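Local coordinates for protein putative (Helicobacter pylori, PDB 4O8S) that is a nucleotidyltransferase-superfamily protein of the AbiEii family, and probably transfers nucleotidyl groups, at residues D47-K52 with D108-S113; D167-L172 with L215-L220. All coordinates share one frame; numbering follows the deposited sequence.

Contact 1: residues D47-K52 with D108-S113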
loop_
_atom_site.group_PDB
_atom_site.type_symbol
_atom_site.label_atom_id
_atom_site.label_comp_id
_atom_site.label_asym_id
_atom_site.label_seq_id
_atom_site.Cartn_x
_atom_site.Cartn_y
_atom_site.Cartn_z
ATOM N N ASP A 47 0.169 -6.971 -3.580
ATOM C CA ASP A 47 1.104 -6.492 -4.591
ATOM C C ASP A 47 2.540 -6.700 -4.099
ATOM O O ASP A 47 2.890 -6.296 -2.976
ATOM C CB ASP A 47 0.846 -5.003 -4.875
ATOM C CG ASP A 47 1.296 -4.577 -6.267
ATOM O OD1 ASP A 47 1.618 -5.455 -7.117
ATOM O OD2 ASP A 47 1.302 -3.357 -6.540
ATOM N N PHE A 48 3.366 -7.323 -4.938
ATOM C CA PHE A 48 4.743 -7.650 -4.561
ATOM C C PHE A 48 5.755 -7.144 -5.566
ATOM O O PHE A 48 5.424 -6.916 -6.750
ATOM C CB PHE A 48 4.931 -9.162 -4.479
ATOM C CG PHE A 48 4.080 -9.842 -3.453
ATOM C CD1 PHE A 48 2.813 -10.297 -3.784
ATOM C CD2 PHE A 48 4.570 -10.083 -2.170
ATOM C CE1 PHE A 48 2.017 -10.978 -2.829
ATOM C CE2 PHE A 48 3.795 -10.748 -1.219
ATOM C CZ PHE A 48 2.512 -11.192 -1.548
ATOM N N ASP A 49 6.987 -6.965 -5.099
ATOM C CA ASP A 49 8.154 -6.882 -5.984
ATOM C C ASP A 49 8.932 -8.160 -5.741
ATOM O O ASP A 49 8.888 -8.708 -4.639
ATOM C CB ASP A 49 9.074 -5.715 -5.626
ATOM C CG ASP A 49 8.542 -4.385 -6.083
ATOM O OD1 ASP A 49 7.806 -4.335 -7.106
ATOM O OD2 ASP A 49 8.860 -3.378 -5.408
ATOM N N CYS A 50 9.633 -8.635 -6.765
ATOM C CA CYS A 50 10.501 -9.791 -6.627
ATOM C C CYS A 50 11.552 -9.731 -7.726
ATOM O O CYS A 50 11.233 -9.373 -8.860
ATOM C CB CYS A 50 9.689 -11.072 -6.774
ATOM S SG CYS A 50 10.485 -12.531 -6.040
ATOM N N HIS A 51 12.795 -10.081 -7.417
ATOM C CA HIS A 51 13.853 -9.986 -8.428
ATOM C C HIS A 51 13.942 -11.220 -9.338
ATOM O O HIS A 51 14.583 -11.168 -10.394
ATOM C CB HIS A 51 15.214 -9.709 -7.787
ATOM C CG HIS A 51 15.819 -10.907 -7.130
ATOM N ND1 HIS A 51 15.556 -11.253 -5.822
ATOM C CD2 HIS A 51 16.665 -11.853 -7.606
ATOM C CE1 HIS A 51 16.224 -12.354 -5.517
ATOM N NE2 HIS A 51 16.901 -12.739 -6.584
ATOM N N LYS A 52 13.313 -12.325 -8.939
ATOM C CA LYS A 52 13.258 -13.501 -9.811
ATOM C C LYS A 52 11.957 -14.290 -9.662
ATOM O O LYS A 52 11.181 -14.076 -8.718
ATOM C CB LYS A 52 14.445 -14.430 -9.544
ATOM C CG LYS A 52 14.303 -15.239 -8.254
ATOM C CD LYS A 52 15.623 -15.912 -7.880
ATOM C CE LYS A 52 15.547 -16.525 -6.484
ATOM N NZ LYS A 52 16.889 -16.920 -5.947
ATOM N N ASP A 108 11.701 -4.729 -10.407
ATOM C CA ASP A 108 11.333 -3.501 -9.732
ATOM C C ASP A 108 12.165 -3.579 -8.464
ATOM O O ASP A 108 12.501 -2.572 -7.836
ATOM C CB ASP A 108 9.850 -3.582 -9.367
ATOM C CG ASP A 108 9.142 -2.238 -9.421
ATOM O OD1 ASP A 108 9.705 -1.233 -8.928
ATOM O OD2 ASP A 108 8.008 -2.198 -9.952
ATOM N N ALA A 109 12.533 -4.822 -8.154
ATOM C CA ALA A 109 12.922 -5.280 -6.820
ATOM C C ALA A 109 13.826 -4.378 -6.000
ATOM O O ALA A 109 14.838 -3.869 -6.494
ATOM C CB ALA A 109 13.513 -6.680 -6.900
ATOM N N PRO A 110 13.458 -4.197 -4.723
ATOM C CA PRO A 110 14.329 -3.507 -3.771
ATOM C C PRO A 110 15.572 -4.354 -3.527
ATOM O O PRO A 110 15.509 -5.585 -3.650
ATOM C CB PRO A 110 13.476 -3.451 -2.496
ATOM C CG PRO A 110 12.515 -4.602 -2.622
ATOM C CD PRO A 110 12.225 -4.709 -4.090
ATOM N N LYS A 111 16.690 -3.707 -3.213
ATOM C CA LYS A 111 17.848 -4.430 -2.709
ATOM C C LYS A 111 17.421 -5.137 -1.422
ATOM O O LYS A 111 16.509 -4.678 -0.727
ATOM C CB LYS A 111 19.010 -3.462 -2.437
ATOM C CG LYS A 111 19.584 -2.813 -3.691
ATOM C CD LYS A 111 20.699 -1.819 -3.365
ATOM C CE LYS A 111 21.841 -2.473 -2.591
ATOM N NZ LYS A 111 23.059 -1.600 -2.518
ATOM N N GLU A 112 18.065 -6.256 -1.102
ATOM C CA GLU A 112 17.718 -6.992 0.110
ATOM C C GLU A 112 17.820 -6.125 1.371
ATOM O O GLU A 112 17.165 -6.398 2.379
ATOM C CB GLU A 112 18.576 -8.252 0.237
ATOM C CG GLU A 112 17.948 -9.346 1.086
ATOM C CD GLU A 112 16.559 -9.751 0.605
ATOM O OE1 GLU A 112 16.282 -9.682 -0.615
ATOM O OE2 GLU A 112 15.732 -10.145 1.456
ATOM N N SER A 113 18.619 -5.064 1.299
ATOM C CA SER A 113 18.756 -4.129 2.414
ATOM C C SER A 113 17.658 -3.057 2.436
ATOM O O SER A 113 17.644 -2.203 3.326
ATOM C CB SER A 113 20.144 -3.478 2.404
ATOM O OG SER A 113 20.346 -2.720 1.220
HETATM O O HOH W 1 8.391 -1.015 -6.032
#
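The nucleotidyltransferase core frames this contact: strand 46-50 carries the end of an Asp-Leu-Asp-Phe sequence, consistent with the acidic strand motif that binds metal in this superfamily, and the loop 108-113, which follows the parallel neighbouring strand 98-106, folds back over its C-terminal end. Asp47 lies on Glu103 of that strand, whereas Asp49, two residues on, turns toward the loop. With CG anti to its carbonyl carbon (chi1 -77°), Asp49 lays its CB against Pro110 CD at 3.6 Å and brings its carboxylate against the CB side of Asp108. There OD1 of Asp49 comes within 3.1 Å of CB of Asp108, a close approach, although the Asp108 side chain is poorly ordered. The two side chains cross obliquely, their carboxylate planes tilted by 29°, and Asp49 OD1 lies 3.6 Å from Asp108 OD2. Such crowding of like charge is probably relieved by cations: Lys28 makes a salt bridge with Asp49 OD1, and Arg128 both pairs with Asp49 OD2 and hydrogen-bonds the carbonyl of Asp108. Ser105 OG binds Asp108 OD2. Further along, the methyl of Ala109 rests on the backbone at Cys50 and His51, 3.5 Å from His51 N and 3.6 Å from His51 CB. A water joins the acids, donating to Asp49 OD2 at 2.5 Å and weakly to Asp108 OD1 at 3.2 Å.

Contact 2: residues D167-L172 with L215-L220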
loop_
_atom_site.group_PDB
_atom_site.type_symbol
_atom_site.label_atom_id
_atom_site.label_comp_id
_atom_site.label_asym_id
_atom_site.label_seq_id
_atom_site.Cartn_x
_atom_site.Cartn_y
_atom_site.Cartn_z
ATOM N N ASP A 167 12.874 15.639 -0.379
ATOM C CA ASP A 167 12.301 15.389 -1.687
ATOM C C ASP A 167 10.858 14.896 -1.573
ATOM O O ASP A 167 9.969 15.384 -2.272
ATOM C CB ASP A 167 13.157 14.385 -2.470
ATOM C CG ASP A 167 12.494 13.943 -3.774
ATOM O OD1 ASP A 167 12.582 14.704 -4.771
ATOM O OD2 ASP A 167 11.880 12.839 -3.799
ATOM N N LEU A 168 10.625 13.925 -0.695
ATOM C CA LEU A 168 9.274 13.388 -0.501
ATOM C C LEU A 168 8.340 14.467 0.047
ATOM O O LEU A 168 7.206 14.609 -0.422
ATOM C CB LEU A 168 9.305 12.190 0.452
ATOM C CG LEU A 168 10.052 10.952 -0.042
ATOM C CD1 LEU A 168 10.080 9.892 1.046
ATOM C CD2 LEU A 168 9.397 10.402 -1.306
ATOM N N ALA A 169 8.825 15.216 1.043
ATOM C CA ALA A 169 8.046 16.288 1.658
ATOM C C ALA A 169 7.708 17.362 0.640
ATOM O O ALA A 169 6.571 17.859 0.593
ATOM C CB ALA A 169 8.795 16.899 2.833
ATOM N N SER A 170 8.692 17.716 -0.181
ATOM C CA SER A 170 8.476 18.757 -1.176
ATOM C C SER A 170 7.389 18.342 -2.156
ATOM O O SER A 170 6.507 19.139 -2.498
ATOM C CB SER A 170 9.772 19.088 -1.920
ATOM O OG SER A 170 9.523 20.063 -2.920
ATOM N N ARG A 171 7.440 17.086 -2.590
ATOM C CA ARG A 171 6.435 16.564 -3.511
ATOM C C ARG A 171 5.063 16.469 -2.842
ATOM O O ARG A 171 4.036 16.747 -3.469
ATOM C CB ARG A 171 6.866 15.192 -4.049
ATOM C CG ARG A 171 8.194 15.217 -4.832
ATOM C CD ARG A 171 8.829 13.822 -4.921
ATOM N NE ARG A 171 8.020 12.890 -5.712
ATOM C CZ ARG A 171 8.169 11.564 -5.693
ATOM N NH1 ARG A 171 9.095 11.002 -4.920
ATOM N NH2 ARG A 171 7.387 10.793 -6.443
ATOM N N LEU A 172 5.043 16.082 -1.569
ATOM C CA LEU A 172 3.784 15.945 -0.841
ATOM C C LEU A 172 3.125 17.311 -0.700
ATOM O O LEU A 172 1.912 17.437 -0.882
ATOM C CB LEU A 172 4.021 15.346 0.540
ATOM C CG LEU A 172 2.771 15.143 1.400
ATOM C CD1 LEU A 172 1.929 13.987 0.871
ATOM C CD2 LEU A 172 3.163 14.913 2.854
ATOM N N LEU A 215 4.341 21.698 7.346
ATOM C CA LEU A 215 5.101 21.556 8.586
ATOM C C LEU A 215 6.292 20.639 8.412
ATOM O O LEU A 215 7.414 20.978 8.810
ATOM C CB LEU A 215 4.226 20.991 9.706
ATOM C CG LEU A 215 3.629 21.983 10.706
ATOM C CD1 LEU A 215 2.557 22.791 10.029
ATOM C CD2 LEU A 215 3.067 21.264 11.927
ATOM N N ILE A 216 6.031 19.461 7.845
ATOM C CA ILE A 216 7.073 18.457 7.638
ATOM C C ILE A 216 8.181 19.058 6.779
ATOM O O ILE A 216 9.357 18.988 7.127
ATOM C CB ILE A 216 6.485 17.172 6.991
ATOM C CG1 ILE A 216 5.518 16.500 7.975
ATOM C CG2 ILE A 216 7.598 16.199 6.579
ATOM C CD1 ILE A 216 4.559 15.484 7.349
ATOM N N HIS A 217 7.801 19.678 5.671
ATOM C CA HIS A 217 8.778 20.308 4.809
ATOM C C HIS A 217 9.554 21.422 5.536
ATOM O O HIS A 217 10.756 21.583 5.335
ATOM C CB HIS A 217 8.100 20.851 3.556
ATOM C CG HIS A 217 9.059 21.450 2.576
ATOM N ND1 HIS A 217 9.160 22.811 2.373
ATOM C CD2 HIS A 217 9.972 20.876 1.757
ATOM C CE1 HIS A 217 10.088 23.046 1.463
ATOM N NE2 HIS A 217 10.600 21.891 1.074
ATOM N N LYS A 218 8.863 22.166 6.394
ATOM C CA LYS A 218 9.464 23.274 7.132
ATOM C C LYS A 218 10.481 22.773 8.135
ATOM O O LYS A 218 11.606 23.279 8.199
ATOM C CB LYS A 218 8.377 24.083 7.852
ATOM C CG LYS A 218 8.885 25.255 8.698
ATOM C CD LYS A 218 7.703 26.007 9.332
ATOM C CE LYS A 218 8.153 27.180 10.208
ATOM N NZ LYS A 218 7.004 27.898 10.858
ATOM N N LYS A 219 10.082 21.792 8.937
ATOM C CA LYS A 219 10.996 21.176 9.885
ATOM C C LYS A 219 12.286 20.696 9.204
ATOM O O LYS A 219 13.388 20.940 9.711
ATOM C CB LYS A 219 10.329 20.003 10.605
ATOM C CG LYS A 219 11.293 19.228 11.491
ATOM C CD LYS A 219 10.721 17.883 11.954
ATOM C CE LYS A 219 9.677 18.049 13.059
ATOM N NZ LYS A 219 9.754 16.965 14.103
ATOM N N LEU A 220 12.137 20.021 8.061
ATOM C CA LEU A 220 13.267 19.438 7.332
ATOM C C LEU A 220 14.223 20.520 6.825
ATOM O O LEU A 220 15.441 20.332 6.823
ATOM C CB LEU A 220 12.770 18.569 6.162
ATOM C CG LEU A 220 12.098 17.239 6.559
ATOM C CD1 LEU A 220 11.355 16.567 5.386
ATOM C CD2 LEU A 220 13.121 16.294 7.154
#
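Helices 166-176 and 202-231 pass each other here in roughly antiparallel fashion, the axes of their segments 8.7 Å apart at closest approach and their directions 145° apart, with Ala169 and His217 bringing their CA atoms to 5.2 Å. The close spacing rests on Ala169, whose short side chain points toward the partner helix. Its methyl settles among Ile216, its neighbour His217, and Leu220 one turn on from Ile216: CB of Ala169 is 3.6 Å from CD1 of Leu220, 4.0 Å from CG2 of Ile216 and 3.9 Å from CA of His217. Ile216 offers CG2 because that branch stands anti to its backbone N, beside the carbonyl carbon. His217 CG is likewise anti to the backbone N (chi1 -177°), which carries the imidazole alongside helix 166-176. The ring meets the Ala169 methyl at its edge, near the ring plane, and reaches on to Ser170, where His217 CD2 lies 3.9 Å from Ser170 CA. Leu166 and Lys173 of the same helix also touch this histidine. No hydrogen bond crosses between the two segments, so the contact is one of van der Waals packing. Away from it, Arg171 NH1 forms a salt bridge 3.5 Å long with Asp167 OD2, one turn back, while its guanidinium also pairs with Asp131 and Asp139 of helix 126-139. Helix 166-176 thus packs on helix 126-139 through ionic and apolar contacts, and its alanine-mediated antiparallel packing on the long C-terminal helix belongs to the helical part that follows the nucleotidyltransferase sheet.

From the N terminus, the chain enters contact 1 on strand 46-50, runs through helix 56-63 and the strands up to 98-106, and closes the loop when 108-113 comes back beside the end of strand 46-50. Contact 2 opens only later, at helix 166-176, and closes through helix 179-192 when helix 202-231 comes back alongside. The two loops therefore follow in series, neither nested nor crossed. The centres of contact 1 and contact 2 are about 27 Å apart, and the nearest atoms of contact 1 and contact 2 about 12 Å. Contact 1 fastens the loop after strand 98-106 to strand 46-50 of the mixed sheet, contact 2 joins C-terminal helices; helix 126-139 supplies partners to both.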